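Local atomic coordinates of 5'-nucleotidase SURE (Aquifex aeolicus, PDB entry 2WQK), a protein that probably hydrolyses nucleoside 5'-monophosphates to nucleosides and phosphate, using one bound divalent metal ion per subunit. Residues 2-7 against 86-91; 27-32 against 58-63; 121-126 against 158-163; 132-137 against 164-169. All blocks are in the same frame, centred on the assembly; numbering follows the deposited sequence.

Contact 1 of 4, residues 2-7 against 86-91; sequences PTFLLV and PDLVLS
The central parallel pair of a Rossmann-like sheet is formed here, with Phe4, Leu5, Leu6 and Val7 of strand 3-7 beside Leu88, Val89, Leu90 and Ser91 of strand 88-94. Leu5 bonds both ways, its N to Leu88 O at 3.0 Å and its O to Leu90 N at 2.9 Å, and Val7 N then returns to Leu90 O. The entrance to the pair is made differently: Asp87 N donates to Thr3 O, while Asp87 OD2, met on its anti side, accepts from Thr3 N at 2.8 Å. A carboxylate thus stands in where a backbone carbonyl would continue the pattern.

On the face carrying Phe4, Leu6, Leu88 and Leu90, the Phe4 and Leu88 side chains run side by side in the same direction, with Phe4 CD1 4.2 Å from Leu88 CB. Leu90 CD1 reaches Phe4 CB at 4.0 Å. With CG anti to the backbone N (chi1 175°), the Leu6 side chain lies across that of Leu90, and Leu6 CD1 is 3.5 Å from Leu90 O. On the face carrying Leu5 and Val7, Leu5 CB meets Pro86 CG at 4.0 Å, and Val7 CG2 lies 3.6 Å from Ser91 OG, which is hydrogen-bonded to Thr108 O. Helices 15-24 and 135-152 pack on the Phe4 and Leu90 face, and strand 29-35 pairs with the far edge of strand 3-7.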
loop_
_atom_site.group_PDB
_atom_site.type_symbol
_atom_site.label_atom_id
_atom_site.label_comp_id
_atom_site.label_asym_id
_atom_site.label_seq_id
_atom_site.Cartn_x
_atom_site.Cartn_y
_atom_site.Cartn_z
ATOM N N PRO A 2 -11.330 -34.853 14.336
ATOM C CA PRO A 2 -11.151 -34.073 13.100
ATOM C C PRO A 2 -10.175 -32.928 13.311
ATOM O O PRO A 2 -9.906 -32.554 14.457
ATOM C CB PRO A 2 -12.552 -33.513 12.837
ATOM C CG PRO A 2 -13.447 -34.375 13.544
ATOM C CD PRO A 2 -12.750 -34.912 14.699
ATOM N N THR A 3 -9.690 -32.357 12.196
ATOM C CA THR A 3 -8.757 -31.252 12.234
ATOM C C THR A 3 -9.243 -30.202 11.245
ATOM O O THR A 3 -9.664 -30.563 10.116
ATOM C CB THR A 3 -7.309 -31.710 11.886
ATOM O OG1 THR A 3 -6.872 -32.704 12.833
ATOM C CG2 THR A 3 -6.312 -30.543 11.827
ATOM N N PHE A 4 -9.211 -28.944 11.697
ATOM C CA PHE A 4 -9.626 -27.815 10.851
ATOM C C PHE A 4 -8.456 -26.872 10.672
ATOM O O PHE A 4 -7.770 -26.540 11.623
ATOM C CB PHE A 4 -10.770 -27.044 11.499
ATOM C CG PHE A 4 -11.808 -27.938 12.115
ATOM C CD1 PHE A 4 -12.534 -28.796 11.334
ATOM C CD2 PHE A 4 -12.029 -27.945 13.494
ATOM C CE1 PHE A 4 -13.470 -29.639 11.880
ATOM C CE2 PHE A 4 -12.981 -28.794 14.024
ATOM C CZ PHE A 4 -13.681 -29.630 13.224
ATOM N N LEU A 5 -8.264 -26.398 9.425
ATOM C CA LEU A 5 -7.306 -25.339 9.139
ATOM C C LEU A 5 -8.158 -24.059 9.027
ATOM O O LEU A 5 -9.001 -23.963 8.134
ATOM C CB LEU A 5 -6.574 -25.614 7.823
ATOM C CG LEU A 5 -5.593 -24.523 7.370
ATOM C CD1 LEU A 5 -4.598 -24.227 8.438
ATOM C CD2 LEU A 5 -4.902 -24.919 6.044
ATOM N N LEU A 6 -7.934 -23.126 9.944
ATOM C CA LEU A 6 -8.736 -21.918 10.077
ATOM C C LEU A 6 -7.878 -20.721 9.743
ATOM O O LEU A 6 -6.802 -20.504 10.327
ATOM C CB LEU A 6 -9.243 -21.806 11.528
ATOM C CG LEU A 6 -10.007 -20.532 11.912
ATOM C CD1 LEU A 6 -11.211 -20.282 11.004
ATOM C CD2 LEU A 6 -10.435 -20.546 13.383
ATOM N N VAL A 7 -8.370 -19.919 8.793
ATOM C CA VAL A 7 -7.675 -18.729 8.322
ATOM C C VAL A 7 -8.666 -17.572 8.373
ATOM O O VAL A 7 -9.865 -17.760 8.601
ATOM C CB VAL A 7 -7.141 -18.917 6.874
ATOM C CG1 VAL A 7 -6.304 -20.197 6.801
ATOM C CG2 VAL A 7 -8.288 -18.924 5.843
ATOM N N PRO A 86 -6.588 -31.546 6.147
ATOM C CA PRO A 86 -7.489 -31.459 7.264
ATOM C C PRO A 86 -8.885 -31.854 6.799
ATOM O O PRO A 86 -9.105 -32.012 5.566
ATOM C CB PRO A 86 -7.377 -29.993 7.654
ATOM C CG PRO A 86 -7.197 -29.324 6.342
ATOM C CD PRO A 86 -6.312 -30.204 5.584
ATOM N N ASP A 87 -9.830 -32.003 7.737
ATOM C CA ASP A 87 -11.185 -32.326 7.377
ATOM C C ASP A 87 -11.864 -31.167 6.653
ATOM O O ASP A 87 -12.704 -31.404 5.763
ATOM C CB ASP A 87 -11.980 -32.745 8.613
ATOM C CG ASP A 87 -11.435 -34.027 9.209
ATOM O OD1 ASP A 87 -11.927 -35.080 8.777
ATOM O OD2 ASP A 87 -10.464 -33.999 10.001
ATOM N N LEU A 88 -11.543 -29.960 7.092
ATOM C CA LEU A 88 -12.101 -28.737 6.503
ATOM C C LEU A 88 -11.091 -27.609 6.563
ATOM O O LEU A 88 -10.230 -27.571 7.444
ATOM C CB LEU A 88 -13.354 -28.235 7.264
ATOM C CG LEU A 88 -14.622 -29.101 7.282
ATOM C CD1 LEU A 88 -15.611 -28.687 8.400
ATOM C CD2 LEU A 88 -15.329 -29.060 5.960
ATOM N N VAL A 89 -11.192 -26.721 5.551
ATOM C CA VAL A 89 -10.586 -25.412 5.615
ATOM C C VAL A 89 -11.724 -24.437 5.878
ATOM O O VAL A 89 -12.776 -24.485 5.195
ATOM C CB VAL A 89 -9.855 -25.021 4.288
ATOM C CG1 VAL A 89 -9.545 -23.540 4.311
ATOM C CG2 VAL A 89 -8.619 -25.931 4.103
ATOM N N LEU A 90 -11.540 -23.586 6.892
ATOM C CA LEU A 90 -12.562 -22.626 7.337
ATOM C C LEU A 90 -11.929 -21.257 7.296
ATOM O O LEU A 90 -10.763 -21.108 7.596
ATOM C CB LEU A 90 -12.979 -22.948 8.792
ATOM C CG LEU A 90 -13.524 -24.380 8.966
ATOM C CD1 LEU A 90 -13.805 -24.676 10.453
ATOM C CD2 LEU A 90 -14.766 -24.662 8.136
ATOM N N SER A 91 -12.707 -20.264 6.874
ATOM C CA SER A 91 -12.198 -18.915 6.755
ATOM C C SER A 91 -13.197 -17.936 7.347
ATOM O O SER A 91 -14.350 -17.926 6.954
ATOM C CB SER A 91 -12.014 -18.591 5.255
ATOM O OG SER A 91 -11.426 -17.335 5.089
#

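Contact 2 of 4, residues 27-32 against 58-63; sequences LGRVVV and DTDFYT
Val32 pairs in parallel with Phe61, their CA atoms 4.7 Å apart, through bonds from Val32 N to Asp60 O (2.9 Å) and from Tyr62 N to Val32 O (2.8 Å). A water extends the link, donating to both Val30 O and Asp60 O, so that Asp60 O accepts two hydrogen bonds, from Val32 N and from the water.

The Val32 and Phe61 side chains point the same way, and Val32 CG1 sits over the centre of the ring, 4.0 Å from its centroid, in a CH-pi contact. Val32 CG2 meets the same ring at CD1 and CE1. Strand 61-64 follows a type II turn from Asp58 to Phe61 that makes a hairpin with strand 52-58, and this hairpin continues the sheet beyond strand 29-35. Asp60 holds the third position of the turn, where a positive phi (57°) is expected.

From the turn, Asp60 reaches back to Arg29. In one of two conformers of Arg29, NH1 makes a salt bridge with Asp60 OD2 at 3.3 Å, which may therefore not be constantly present. The carboxylate oxygen uses its syn lone pair and lies near the guanidinium plane, although the two planes stand 72° apart. An alanine in place of Asp60 would probably leave that guanidinium without this carboxylate partner and open a gap beside Val31 CG2, which packs 4.0 Å from Asp60 OD1. Arg21 of helix 15-24 touches Phe61 as well as Val30.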
loop_
_atom_site.group_PDB
_atom_site.type_symbol
_atom_site.label_atom_id
_atom_site.label_comp_id
_atom_site.label_asym_id
_atom_site.label_seq_id
_atom_site.Cartn_x
_atom_site.Cartn_y
_atom_site.Cartn_z
ATOM N N LEU A 27 -15.300 -29.656 18.532
ATOM C CA LEU A 27 -15.451 -30.607 17.406
ATOM C C LEU A 27 -14.149 -31.274 16.937
ATOM O O LEU A 27 -14.175 -32.257 16.196
ATOM C CB LEU A 27 -16.086 -29.928 16.179
ATOM C CG LEU A 27 -17.437 -29.333 16.460
ATOM C CD1 LEU A 27 -17.998 -28.703 15.129
ATOM C CD2 LEU A 27 -18.454 -30.307 17.019
ATOM N N GLY A 28 -13.013 -30.683 17.271
ATOM C CA GLY A 28 -11.739 -31.234 16.793
ATOM C C GLY A 28 -10.594 -30.272 17.082
ATOM O O GLY A 28 -10.723 -29.404 17.922
ATOM N N ARG A 29 -9.483 -30.491 16.385
ATOM C CA ARG A 29 -8.297 -29.667 16.576
ATOM C C ARG A 29 -8.313 -28.538 15.578
ATOM O O ARG A 29 -8.470 -28.765 14.385
ATOM C CB ARG A 29 -7.027 -30.446 16.369
ATOM C CG ARG A 29 -5.768 -29.620 16.601
ATOM C CD ARG A 29 -4.524 -30.372 16.146
ATOM N NE ARG A 29 -4.434 -31.687 16.787
ATOM C CZ ARG A 29 -4.002 -31.886 18.040
ATOM N NH1 ARG A 29 -3.565 -30.872 18.779
ATOM N NH2 ARG A 29 -3.967 -33.121 18.532
ATOM N N VAL A 30 -8.167 -27.322 16.115
ATOM C CA VAL A 30 -8.188 -26.114 15.277
ATOM C C VAL A 30 -6.754 -25.686 15.096
ATOM O O VAL A 30 -6.078 -25.353 16.065
ATOM C CB VAL A 30 -8.985 -24.938 15.922
ATOM C CG1 VAL A 30 -9.074 -23.805 14.922
ATOM C CG2 VAL A 30 -10.383 -25.420 16.418
ATOM N N VAL A 31 -6.320 -25.610 13.832
ATOM C CA VAL A 31 -4.992 -25.120 13.516
ATOM C C VAL A 31 -5.202 -23.797 12.802
ATOM O O VAL A 31 -5.799 -23.760 11.720
ATOM C CB VAL A 31 -4.195 -26.111 12.633
ATOM C CG1 VAL A 31 -2.821 -25.529 12.238
ATOM C CG2 VAL A 31 -4.033 -27.478 13.388
ATOM N N VAL A 32 -4.733 -22.734 13.433
ATOM C CA VAL A 32 -4.914 -21.374 12.873
ATOM C C VAL A 32 -3.648 -20.963 12.152
ATOM O O VAL A 32 -2.543 -21.043 12.699
ATOM C CB VAL A 32 -5.173 -20.325 13.956
ATOM C CG1 VAL A 32 -5.090 -18.852 13.456
ATOM C CG2 VAL A 32 -6.518 -20.590 14.599
ATOM N N ASP A 58 1.386 -19.624 19.304
ATOM C CA ASP A 58 1.131 -20.617 20.360
ATOM C C ASP A 58 0.925 -21.941 19.676
ATOM O O ASP A 58 1.017 -22.026 18.452
ATOM C CB ASP A 58 -0.118 -20.196 21.125
ATOM C CG ASP A 58 -0.304 -20.935 22.489
ATOM O OD1 ASP A 58 0.521 -21.770 22.920
ATOM O OD2 ASP A 58 -1.337 -20.655 23.088
ATOM N N THR A 59 0.653 -22.989 20.456
ATOM C CA THR A 59 0.436 -24.299 19.878
ATOM C C THR A 59 -0.672 -24.200 18.837
ATOM O O THR A 59 -1.710 -23.605 19.112
ATOM C CB THR A 59 0.087 -25.304 20.959
ATOM O OG1 THR A 59 1.182 -25.302 21.868
ATOM C CG2 THR A 59 -0.088 -26.675 20.421
ATOM N N ASP A 60 -0.380 -24.715 17.644
ATOM C CA ASP A 60 -1.363 -24.736 16.555
ATOM C C ASP A 60 -1.901 -23.336 16.205
ATOM O O ASP A 60 -3.043 -23.232 15.779
ATOM C CB ASP A 60 -2.553 -25.640 16.894
ATOM C CG ASP A 60 -2.170 -27.099 16.983
ATOM O OD1 ASP A 60 -1.236 -27.496 16.270
ATOM O OD2 ASP A 60 -2.849 -27.824 17.760
ATOM N N PHE A 61 -1.097 -22.294 16.390
ATOM C CA PHE A 61 -1.572 -20.929 16.129
ATOM C C PHE A 61 -0.398 -20.145 15.539
ATOM O O PHE A 61 0.582 -19.827 16.243
ATOM C CB PHE A 61 -2.108 -20.338 17.429
ATOM C CG PHE A 61 -2.973 -19.146 17.266
ATOM C CD1 PHE A 61 -4.287 -19.146 17.682
ATOM C CD2 PHE A 61 -2.485 -18.000 16.689
ATOM C CE1 PHE A 61 -5.096 -18.035 17.513
ATOM C CE2 PHE A 61 -3.299 -16.867 16.573
ATOM C CZ PHE A 61 -4.580 -16.892 16.964
ATOM N N TYR A 62 -0.513 -19.847 14.246
ATOM C CA TYR A 62 0.593 -19.258 13.482
ATOM C C TYR A 62 0.109 -18.028 12.749
ATOM O O TYR A 62 -1.069 -17.915 12.402
ATOM C CB TYR A 62 1.084 -20.224 12.425
ATOM C CG TYR A 62 1.735 -21.440 13.015
ATOM C CD1 TYR A 62 3.133 -21.502 13.164
ATOM C CD2 TYR A 62 0.960 -22.514 13.425
ATOM C CE1 TYR A 62 3.731 -22.636 13.729
ATOM C CE2 TYR A 62 1.552 -23.634 14.023
ATOM C CZ TYR A 62 2.931 -23.692 14.147
ATOM O OH TYR A 62 3.482 -24.828 14.733
ATOM N N THR A 63 1.030 -17.103 12.537
ATOM C CA THR A 63 0.722 -15.981 11.663
ATOM C C THR A 63 1.719 -15.916 10.525
ATOM O O THR A 63 2.912 -16.193 10.693
ATOM C CB THR A 63 0.700 -14.625 12.420
ATOM O OG1 THR A 63 0.253 -13.577 11.538
ATOM C CG2 THR A 63 2.057 -14.242 13.080
HETATM O O HOH W 1 -5.338 -23.041 17.358
#

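Contact 3 of 4, residues 121-126 against 158-163; sequences PSIAFS and TYLNVN
Val162 O is gripped by two donors, Ser126 N at 2.9 Å and a water at 2.8 Å, and the CA-H of Phe125 also points to it. The water ties three groups together: it donates to Val162 O and to Asn161 OD1, the latter at 2.7 Å, and accepts from Ser126 OG. With CG anti to the backbone N (chi1 -170°), the Asn161 amide leans towards strand 122-128, its OD1 3.6 Å from Ala124 CB.

Between the two neighbouring parallel strands of the sheet, 122-128 and 158-165, the backbone bonds alternate: Leu160 N to Ser122 O, Ala124 N to Leu160 O, and Val162 N to Ala124 O at 2.8 Å. A second water bridges Ser122 N and Thr158 O at the start of the pair.

The opposite face is apolar. Ile123 CG2 meets Val162 CG2 at 3.7 Å and also lies over one face of the Phe125 ring toward its rim, while Phe125 CD1 touches Val162 CB at 3.8 Å. Helix 135-152, the crossover of this beta-alpha-beta unit, packs on these residues.

Asn98 holds the polar face from outside, bonding Ser126 OG, Asn161 ND2 and Asn163 OD1. The contact therefore divides by chemistry, an apolar face packed by helix 135-152 and, at Leu160, by Ile244 of the second subunit, and a face of Ser126, Asn161 and Asn163 whose polar groups are tied to a water and to Asn98, beside the metal-binding Asn94.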
loop_
_atom_site.group_PDB
_atom_site.type_symbol
_atom_site.label_atom_id
_atom_site.label_comp_id
_atom_site.label_asym_id
_atom_site.label_seq_id
_atom_site.Cartn_x
_atom_site.Cartn_y
_atom_site.Cartn_z
ATOM N N PRO A 121 -12.742 -29.903 1.572
ATOM C CA PRO A 121 -14.040 -29.243 1.731
ATOM C C PRO A 121 -13.835 -27.953 2.542
ATOM O O PRO A 121 -13.052 -27.932 3.526
ATOM C CB PRO A 121 -14.894 -30.265 2.475
ATOM C CG PRO A 121 -14.154 -31.575 2.273
ATOM C CD PRO A 121 -12.741 -31.276 2.100
ATOM N N SER A 122 -14.551 -26.886 2.146
ATOM C CA SER A 122 -14.233 -25.563 2.679
ATOM C C SER A 122 -15.452 -24.670 2.847
ATOM O O SER A 122 -16.404 -24.777 2.088
ATOM C CB SER A 122 -13.160 -24.853 1.862
ATOM O OG SER A 122 -12.000 -25.642 1.646
ATOM N N ILE A 123 -15.384 -23.784 3.841
ATOM C CA ILE A 123 -16.489 -22.895 4.195
ATOM C C ILE A 123 -15.930 -21.553 4.613
ATOM O O ILE A 123 -14.952 -21.481 5.363
ATOM C CB ILE A 123 -17.299 -23.444 5.418
ATOM C CG1 ILE A 123 -17.700 -24.893 5.227
ATOM C CG2 ILE A 123 -18.474 -22.575 5.675
ATOM C CD1 ILE A 123 -18.370 -25.524 6.491
ATOM N N ALA A 124 -16.558 -20.501 4.089
ATOM C CA ALA A 124 -16.287 -19.096 4.479
ATOM C C ALA A 124 -17.442 -18.637 5.396
ATOM O O ALA A 124 -18.600 -18.934 5.073
ATOM C CB ALA A 124 -16.239 -18.163 3.246
ATOM N N PHE A 125 -17.115 -17.897 6.474
ATOM C CA PHE A 125 -18.130 -17.352 7.371
ATOM C C PHE A 125 -17.890 -15.851 7.488
ATOM O O PHE A 125 -16.764 -15.412 7.773
ATOM C CB PHE A 125 -17.920 -17.938 8.778
ATOM C CG PHE A 125 -18.129 -19.443 8.870
ATOM C CD1 PHE A 125 -19.413 -19.971 8.909
ATOM C CD2 PHE A 125 -17.060 -20.317 8.997
ATOM C CE1 PHE A 125 -19.618 -21.344 9.024
ATOM C CE2 PHE A 125 -17.276 -21.694 9.124
ATOM C CZ PHE A 125 -18.530 -22.185 9.137
ATOM N N SER A 126 -18.971 -15.085 7.328
ATOM C CA SER A 126 -18.940 -13.624 7.434
ATOM C C SER A 126 -20.133 -13.148 8.260
ATOM O O SER A 126 -21.203 -13.722 8.167
ATOM C CB SER A 126 -19.010 -13.003 6.030
ATOM O OG SER A 126 -17.910 -13.443 5.265
ATOM N N THR A 158 -17.907 -27.626 -5.242
ATOM C CA THR A 158 -18.581 -26.609 -4.461
ATOM C C THR A 158 -17.767 -26.254 -3.216
ATOM O O THR A 158 -17.100 -27.083 -2.644
ATOM C CB THR A 158 -19.980 -27.180 -4.002
ATOM O OG1 THR A 158 -20.721 -27.620 -5.158
ATOM C CG2 THR A 158 -20.806 -26.158 -3.232
ATOM N N TYR A 159 -17.913 -25.018 -2.793
ATOM C CA TYR A 159 -17.526 -24.613 -1.426
ATOM C C TYR A 159 -18.619 -23.690 -0.921
ATOM O O TYR A 159 -19.391 -23.168 -1.721
ATOM C CB TYR A 159 -16.125 -24.019 -1.347
ATOM C CG TYR A 159 -15.889 -22.770 -2.185
ATOM C CD1 TYR A 159 -15.715 -21.551 -1.566
ATOM C CD2 TYR A 159 -15.788 -22.810 -3.586
ATOM C CE1 TYR A 159 -15.536 -20.385 -2.279
ATOM C CE2 TYR A 159 -15.587 -21.637 -4.310
ATOM C CZ TYR A 159 -15.456 -20.437 -3.654
ATOM O OH TYR A 159 -15.255 -19.269 -4.354
ATOM N N LEU A 160 -18.734 -23.549 0.401
ATOM C CA LEU A 160 -19.856 -22.820 0.973
ATOM C C LEU A 160 -19.473 -21.406 1.403
ATOM O O LEU A 160 -18.458 -21.199 2.034
ATOM C CB LEU A 160 -20.438 -23.579 2.177
ATOM C CG LEU A 160 -20.867 -25.013 1.899
ATOM C CD1 LEU A 160 -21.413 -25.634 3.220
ATOM C CD2 LEU A 160 -21.884 -25.141 0.774
ATOM N N ASN A 161 -20.389 -20.483 1.126
ATOM C CA ASN A 161 -20.296 -19.107 1.542
ATOM C C ASN A 161 -21.416 -18.767 2.514
ATOM O O ASN A 161 -22.575 -18.841 2.148
ATOM C CB ASN A 161 -20.350 -18.121 0.375
ATOM C CG ASN A 161 -20.014 -16.731 0.829
ATOM O OD1 ASN A 161 -19.041 -16.532 1.590
ATOM N ND2 ASN A 161 -20.838 -15.742 0.413
ATOM N N VAL A 162 -21.040 -18.557 3.789
ATOM C CA VAL A 162 -22.046 -18.415 4.868
ATOM C C VAL A 162 -22.009 -17.010 5.420
ATOM O O VAL A 162 -20.924 -16.500 5.738
ATOM C CB VAL A 162 -21.776 -19.436 5.997
ATOM C CG1 VAL A 162 -22.836 -19.310 7.108
ATOM C CG2 VAL A 162 -21.735 -20.867 5.438
ATOM N N ASN A 163 -23.187 -16.364 5.506
ATOM C CA ASN A 163 -23.300 -15.052 6.157
ATOM C C ASN A 163 -24.290 -15.209 7.306
ATOM O O ASN A 163 -25.354 -15.824 7.123
ATOM C CB ASN A 163 -23.790 -13.973 5.187
ATOM C CG ASN A 163 -22.673 -13.495 4.267
ATOM O OD1 ASN A 163 -22.071 -12.438 4.508
ATOM N ND2 ASN A 163 -22.392 -14.290 3.185
HETATM O O HOH W 2 -16.031 -27.660 -0.215
HETATM O O HOH W 3 -18.713 -15.731 4.143
#

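Contact 4 of 4, residues 132-137 against 164-169; sequences NIMFEE and IPNLRY
Three hydrogen bonds fasten Asn132, Met134 and Glu137 to the loop that leaves strand 158-165, and two of them involve one amide, as donor and as acceptor. Asn166 ND2 donates to Asn132 O at 3.1 Å, from above the carbonyl plane of Asn132, though the acceptor itself lies near the plane of the Asn166 amide. Asn166 OD1 takes the N-H of Met134 at 2.8 Å in an almost straight bond (176°). The amide thus spans Ile133, with OD1 also 3.5 Å from Ile133 CA, and both of its ends fix its rotation. A leucine in place of Asn166 would probably leave Asn132 O and Met134 N without these partners and let the stretch before the helix shift. The third bond is from Tyr169 N to Glu137 OE1, 2.9 Å long and on the anti lone pair. The Glu137 carboxylate has a second partner: OE2 forms a salt bridge with Lys140 NZ.

Van der Waals contacts lie between these bonds. Met134, bent at chi3 (-81°), brings CE to 3.5 Å from Leu167 C, and its SD lies 4.1 Å from Arg168 CG. Glu137 CB rests 3.7 Å from Leu167 O.

Met134 occupies the N-cap position of helix 135-152, so the contact lies at the start of that helix. Tyr169 bonds through OH to Asp144 further along it, Ile164 packs on Ile138 and Val141, and Phe135 touches Pro15 and Ala19 of helix 15-24.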
loop_
_atom_site.group_PDB
_atom_site.type_symbol
_atom_site.label_atom_id
_atom_site.label_comp_id
_atom_site.label_asym_id
_atom_site.label_seq_id
_atom_site.Cartn_x
_atom_site.Cartn_y
_atom_site.Cartn_z
ATOM N N ASN A 132 -20.684 -3.358 16.751
ATOM C CA ASN A 132 -21.006 -4.197 17.900
ATOM C C ASN A 132 -21.418 -5.577 17.429
ATOM O O ASN A 132 -22.492 -6.085 17.764
ATOM C CB ASN A 132 -22.125 -3.588 18.750
ATOM C CG ASN A 132 -21.885 -2.128 19.077
ATOM O OD1 ASN A 132 -20.773 -1.731 19.430
ATOM N ND2 ASN A 132 -22.942 -1.312 18.951
ATOM N N ILE A 133 -20.547 -6.183 16.639
ATOM C CA ILE A 133 -20.827 -7.516 16.156
ATOM C C ILE A 133 -20.603 -8.551 17.267
ATOM O O ILE A 133 -19.514 -8.618 17.875
ATOM C CB ILE A 133 -19.953 -7.851 14.938
ATOM C CG1 ILE A 133 -20.277 -6.883 13.784
ATOM C CG2 ILE A 133 -20.194 -9.311 14.519
ATOM C CD1 ILE A 133 -19.389 -7.029 12.564
ATOM N N MET A 134 -21.609 -9.387 17.451
ATOM C CA MET A 134 -21.587 -10.432 18.491
ATOM C C MET A 134 -20.923 -11.722 17.962
ATOM O O MET A 134 -21.590 -12.729 17.700
ATOM C CB MET A 134 -23.006 -10.721 18.956
ATOM C CG MET A 134 -23.657 -9.507 19.664
ATOM S SD MET A 134 -25.360 -9.808 20.191
ATOM C CE MET A 134 -26.225 -9.545 18.649
ATOM N N PHE A 135 -19.602 -11.677 17.799
ATOM C CA PHE A 135 -18.876 -12.807 17.204
ATOM C C PHE A 135 -19.048 -14.109 17.978
ATOM O O PHE A 135 -19.077 -15.156 17.383
ATOM C CB PHE A 135 -17.405 -12.468 17.071
ATOM C CG PHE A 135 -17.132 -11.429 16.034
ATOM C CD1 PHE A 135 -17.169 -11.761 14.667
ATOM C CD2 PHE A 135 -16.814 -10.132 16.389
ATOM C CE1 PHE A 135 -16.941 -10.783 13.730
ATOM C CE2 PHE A 135 -16.549 -9.171 15.427
ATOM C CZ PHE A 135 -16.611 -9.516 14.103
ATOM N N GLU A 136 -19.149 -14.055 19.319
ATOM C CA GLU A 136 -19.343 -15.305 20.053
ATOM C C GLU A 136 -20.704 -15.929 19.846
ATOM O O GLU A 136 -20.803 -17.154 19.828
ATOM C CB GLU A 136 -19.068 -15.130 21.546
ATOM C CG GLU A 136 -17.660 -14.721 21.804
ATOM C CD GLU A 136 -17.324 -14.683 23.284
ATOM O OE1 GLU A 136 -18.247 -14.766 24.108
ATOM O OE2 GLU A 136 -16.135 -14.566 23.594
ATOM N N GLU A 137 -21.746 -15.107 19.683
ATOM C CA GLU A 137 -23.048 -15.615 19.322
ATOM C C GLU A 137 -23.020 -16.209 17.913
ATOM O O GLU A 137 -23.550 -17.272 17.671
ATOM C CB GLU A 137 -24.112 -14.521 19.376
ATOM C CG GLU A 137 -24.346 -13.939 20.795
ATOM C CD GLU A 137 -24.943 -14.947 21.731
ATOM O OE1 GLU A 137 -25.829 -15.708 21.343
ATOM O OE2 GLU A 137 -24.522 -14.969 22.906
ATOM N N ILE A 164 -23.936 -14.624 8.445
ATOM C CA ILE A 164 -24.762 -14.757 9.661
ATOM C C ILE A 164 -25.176 -13.386 10.146
ATOM O O ILE A 164 -24.343 -12.528 10.349
ATOM C CB ILE A 164 -23.998 -15.467 10.797
ATOM C CG1 ILE A 164 -23.335 -16.770 10.331
ATOM C CG2 ILE A 164 -24.909 -15.691 12.023
ATOM C CD1 ILE A 164 -21.846 -16.573 9.830
ATOM N N PRO A 165 -26.488 -13.182 10.353
ATOM C CA PRO A 165 -26.951 -11.923 10.943
ATOM C C PRO A 165 -26.365 -11.638 12.327
ATOM O O PRO A 165 -26.085 -12.564 13.083
ATOM C CB PRO A 165 -28.464 -12.157 11.122
ATOM C CG PRO A 165 -28.854 -13.266 10.364
ATOM C CD PRO A 165 -27.597 -14.092 10.059
ATOM N N ASN A 166 -26.232 -10.353 12.650
ATOM C CA ASN A 166 -25.728 -9.945 13.944
ATOM C C ASN A 166 -26.831 -9.994 14.980
ATOM O O ASN A 166 -27.372 -8.953 15.374
ATOM C CB ASN A 166 -25.124 -8.556 13.877
ATOM C CG ASN A 166 -24.400 -8.180 15.137
ATOM O OD1 ASN A 166 -23.928 -9.049 15.852
ATOM N ND2 ASN A 166 -24.295 -6.875 15.408
ATOM N N LEU A 167 -27.178 -11.212 15.363
ATOM C CA LEU A 167 -28.214 -11.470 16.346
ATOM C C LEU A 167 -27.719 -12.435 17.398
ATOM O O LEU A 167 -26.815 -13.246 17.165
ATOM C CB LEU A 167 -29.414 -12.105 15.657
ATOM C CG LEU A 167 -30.209 -11.263 14.661
ATOM C CD1 LEU A 167 -31.170 -12.131 13.843
ATOM C CD2 LEU A 167 -30.968 -10.152 15.375
ATOM N N ARG A 168 -28.356 -12.397 18.572
ATOM C CA ARG A 168 -28.126 -13.464 19.503
ATOM C C ARG A 168 -28.525 -14.792 18.896
ATOM O O ARG A 168 -29.461 -14.864 18.090
ATOM C CB ARG A 168 -28.929 -13.232 20.794
ATOM C CG ARG A 168 -28.436 -12.076 21.588
ATOM C CD ARG A 168 -29.255 -11.905 22.886
ATOM N NE ARG A 168 -29.478 -13.188 23.568
ATOM C CZ ARG A 168 -30.629 -13.868 23.611
ATOM N NH1 ARG A 168 -31.741 -13.411 23.030
ATOM N NH2 ARG A 168 -30.671 -15.026 24.254
ATOM N N TYR A 169 -27.813 -15.853 19.288
ATOM C CA TYR A 169 -28.045 -17.192 18.760
ATOM C C TYR A 169 -29.510 -17.586 18.799
ATOM O O TYR A 169 -30.071 -18.076 17.845
ATOM C CB TYR A 169 -27.189 -18.197 19.522
ATOM C CG TYR A 169 -27.312 -19.647 19.149
ATOM C CD1 TYR A 169 -26.862 -20.106 17.912
ATOM C CD2 TYR A 169 -27.765 -20.593 20.064
ATOM C CE1 TYR A 169 -26.918 -21.422 17.580
ATOM C CE2 TYR A 169 -27.836 -21.927 19.734
ATOM C CZ TYR A 169 -27.407 -22.346 18.486
ATOM O OH TYR A 169 -27.466 -23.695 18.163
#

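Overall arrangement
All four contacts belong to one sheet and its crossover. Contacts 1 and 2, centres 9 Å apart, meet where strands 3-7 and 29-35 run side by side, with probable hydrogen bonds of 2.8 Å each from Phe4 N to Arg29 O and Val31 N to Phe4 O. Contact 3 continues from contact 1 on the other side, through a probable hydrogen bond between Ser91 O and Phe125 N (2.8 Å), centres 11 Å apart. Contact 4 takes up strand 158-165 after contact 3 and adds the start of helix 135-152. The sodium ion, held by Asp10, Ser40 and Asn94, lies about 7 Å from the Ser126 side chain, about 9 Å from Ser91's and about 10 Å from Ile133's.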